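Local atomic coordinates of putative Acetyltransferase (Pyrococcus horikoshii, PDB entry 3DDD), a protein that binds coenzyme A and is probably an acyltransferase of the GNAT family. Residues A[150-155]-A[254-259]. Residues are numbered along the deposited sequence; the frame is centred on the assembly and turned at random.
Sequences LMERPI and IFKPSQ
M151 and E152 both donate their backbone N-H to the carbonyl of F255, where segment 150-155 leaves strand 140-149 and residues 254-257 lead into its antiparallel neighbour 258-267; S258 is already bonded to E149 there. The two nitrogens approach F255 O from opposite faces of its carbonyl plane, M151 N at 3.1 Å with an N-H...O angle of 146° and E152 N at the same length but straighter, 160°. A CA-H...O contact returns the other way, from F255 CA to E152 O (3.4 Å). P154 CG sits over the centre of one face of the F255 ring, a CH-pi contact 3.9 Å from the centroid, while L150 CD1 lies over the opposite face, displaced toward the rim. F255 CG is anti to the carbonyl carbon (chi1 -65°), which places the ring between P154 and L150. P154 CG also meets I254 CD1 at 3.8 Å, the side chains crossing at about a right angle. Selenomethionine M151 packs its CG on K256 O (3.2 Å), and the bent chain then brings SE to S258 CB (3.9 Å). K256 has its charged nitrogen near the E152 carboxylate, too far for a salt bridge. Beyond the segments, F255 meets F232 and L228 of helix 221-233. Strand 258-267 lies between 121-126 and 140-149, and 140-149 also pairs with 238-242, consistent with two GNAT-like halves exchanging strands; this contact closes the 149/258 end, away from the coenzyme A site.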
loop_
_atom_site.group_PDB
_atom_site.type_symbol
_atom_site.label_atom_id
_atom_site.label_comp_id
_atom_site.label_asym_id
_atom_site.label_seq_id
_atom_site.Cartn_x
_atom_site.Cartn_y
_atom_site.Cartn_z
ATOM N N LEU A 150 -11.698 -13.208 -3.262
ATOM C CA LEU A 150 -13.016 -13.604 -2.802
ATOM C C LEU A 150 -13.712 -14.206 -4.029
ATOM O O LEU A 150 -13.827 -13.545 -5.049
ATOM C CB LEU A 150 -13.786 -12.360 -2.292
ATOM C CG LEU A 150 -13.157 -11.448 -1.221
ATOM C CD1 LEU A 150 -14.022 -10.216 -0.901
ATOM C CD2 LEU A 150 -12.839 -12.212 0.044
HETATM N N MSE A 151 -14.095 -15.471 -3.947
HETATM C CA MSE A 151 -14.429 -16.240 -5.147
HETATM C C MSE A 151 -15.919 -16.306 -5.432
HETATM O O MSE A 151 -16.304 -16.245 -6.587
HETATM C CB MSE A 151 -13.884 -17.669 -5.059
HETATM C CG MSE A 151 -12.350 -17.789 -4.885
HETATM SE SE MSE A 151 -11.284 -16.636 -6.034
HETATM C CE MSE A 151 -11.781 -17.453 -7.747
ATOM N N GLU A 152 -16.744 -16.425 -4.392
ATOM C CA GLU A 152 -18.172 -16.615 -4.583
ATOM C C GLU A 152 -19.024 -15.667 -3.770
ATOM O O GLU A 152 -18.693 -15.333 -2.635
ATOM C CB GLU A 152 -18.570 -18.065 -4.279
ATOM C CG GLU A 152 -17.905 -19.027 -5.266
ATOM C CD GLU A 152 -18.437 -20.435 -5.180
ATOM O OE1 GLU A 152 -19.683 -20.628 -5.254
ATOM O OE2 GLU A 152 -17.578 -21.337 -5.070
ATOM N N ARG A 153 -20.134 -15.260 -4.380
ATOM C CA ARG A 153 -21.126 -14.376 -3.766
ATOM C C ARG A 153 -21.919 -15.170 -2.719
ATOM O O ARG A 153 -22.609 -16.141 -3.055
ATOM C CB ARG A 153 -22.064 -13.838 -4.861
ATOM C CG ARG A 153 -23.128 -12.843 -4.420
ATOM C CD ARG A 153 -24.284 -12.691 -5.450
ATOM N NE ARG A 153 -25.518 -12.343 -4.743
ATOM C CZ ARG A 153 -26.498 -13.186 -4.422
ATOM N NH1 ARG A 153 -26.468 -14.464 -4.802
ATOM N NH2 ARG A 153 -27.541 -12.735 -3.731
ATOM N N PRO A 154 -21.803 -14.784 -1.441
ATOM C CA PRO A 154 -22.728 -15.371 -0.460
ATOM C C PRO A 154 -24.196 -15.081 -0.824
ATOM O O PRO A 154 -24.523 -14.005 -1.300
ATOM C CB PRO A 154 -22.335 -14.676 0.843
ATOM C CG PRO A 154 -20.966 -14.269 0.664
ATOM C CD PRO A 154 -20.860 -13.850 -0.799
ATOM N N ILE A 155 -25.056 -16.061 -0.628
ATOM C CA ILE A 155 -26.493 -15.913 -0.849
ATOM C C ILE A 155 -27.057 -15.330 0.433
ATOM O O ILE A 155 -27.366 -16.048 1.376
ATOM C CB ILE A 155 -27.148 -17.278 -1.120
ATOM C CG1 ILE A 155 -26.563 -17.916 -2.375
ATOM C CG2 ILE A 155 -28.658 -17.158 -1.255
ATOM C CD1 ILE A 155 -27.162 -19.272 -2.643
ATOM N N ILE A 254 -17.028 -16.921 4.147
ATOM C CA ILE A 254 -18.285 -17.127 3.386
ATOM C C ILE A 254 -18.127 -16.833 1.878
ATOM O O ILE A 254 -19.005 -17.164 1.076
ATOM C CB ILE A 254 -19.486 -16.311 3.964
ATOM C CG1 ILE A 254 -19.142 -14.815 4.070
ATOM C CG2 ILE A 254 -19.881 -16.874 5.311
ATOM C CD1 ILE A 254 -20.318 -13.947 4.416
ATOM N N PHE A 255 -17.016 -16.208 1.505
ATOM C CA PHE A 255 -16.714 -15.936 0.102
ATOM C C PHE A 255 -15.860 -17.061 -0.506
ATOM O O PHE A 255 -15.444 -16.979 -1.642
ATOM C CB PHE A 255 -15.987 -14.590 -0.024
ATOM C CG PHE A 255 -16.823 -13.398 0.382
ATOM C CD1 PHE A 255 -16.853 -12.958 1.690
ATOM C CD2 PHE A 255 -17.535 -12.685 -0.570
ATOM C CE1 PHE A 255 -17.608 -11.848 2.056
ATOM C CE2 PHE A 255 -18.302 -11.578 -0.228
ATOM C CZ PHE A 255 -18.342 -11.160 1.097
ATOM N N LYS A 256 -15.562 -18.097 0.268
ATOM C CA LYS A 256 -14.779 -19.213 -0.223
ATOM C C LYS A 256 -13.481 -18.666 -0.770
ATOM O O LYS A 256 -13.171 -18.840 -1.947
ATOM C CB LYS A 256 -15.530 -19.939 -1.341
ATOM C CG LYS A 256 -16.990 -20.293 -1.040
ATOM C CD LYS A 256 -17.140 -21.679 -0.567
ATOM C CE LYS A 256 -18.629 -22.022 -0.323
ATOM N NZ LYS A 256 -19.196 -22.891 -1.377
ATOM N N PRO A 257 -12.708 -17.999 0.078
ATOM C CA PRO A 257 -11.580 -17.239 -0.427
ATOM C C PRO A 257 -10.402 -18.085 -0.921
ATOM O O PRO A 257 -10.262 -19.240 -0.567
ATOM C CB PRO A 257 -11.174 -16.394 0.784
ATOM C CG PRO A 257 -11.502 -17.214 1.925
ATOM C CD PRO A 257 -12.791 -17.937 1.544
ATOM N N SER A 258 -9.555 -17.473 -1.733
ATOM C CA SER A 258 -8.383 -18.108 -2.283
ATOM C C SER A 258 -7.214 -17.225 -1.911
ATOM O O SER A 258 -7.184 -16.039 -2.257
ATOM C CB SER A 258 -8.533 -18.210 -3.799
ATOM O OG SER A 258 -7.345 -18.660 -4.420
ATOM N N GLN A 259 -6.249 -17.775 -1.176
ATOM C CA GLN A 259 -5.118 -16.963 -0.762
ATOM C C GLN A 259 -4.214 -16.630 -1.938
ATOM O O GLN A 259 -3.730 -17.521 -2.612
ATOM C CB GLN A 259 -4.283 -17.644 0.311
ATOM C CG GLN A 259 -3.117 -16.716 0.735
ATOM C CD GLN A 259 -2.218 -17.307 1.768
ATOM O OE1 GLN A 259 -2.679 -17.868 2.771
ATOM N NE2 GLN A 259 -0.917 -17.157 1.560
#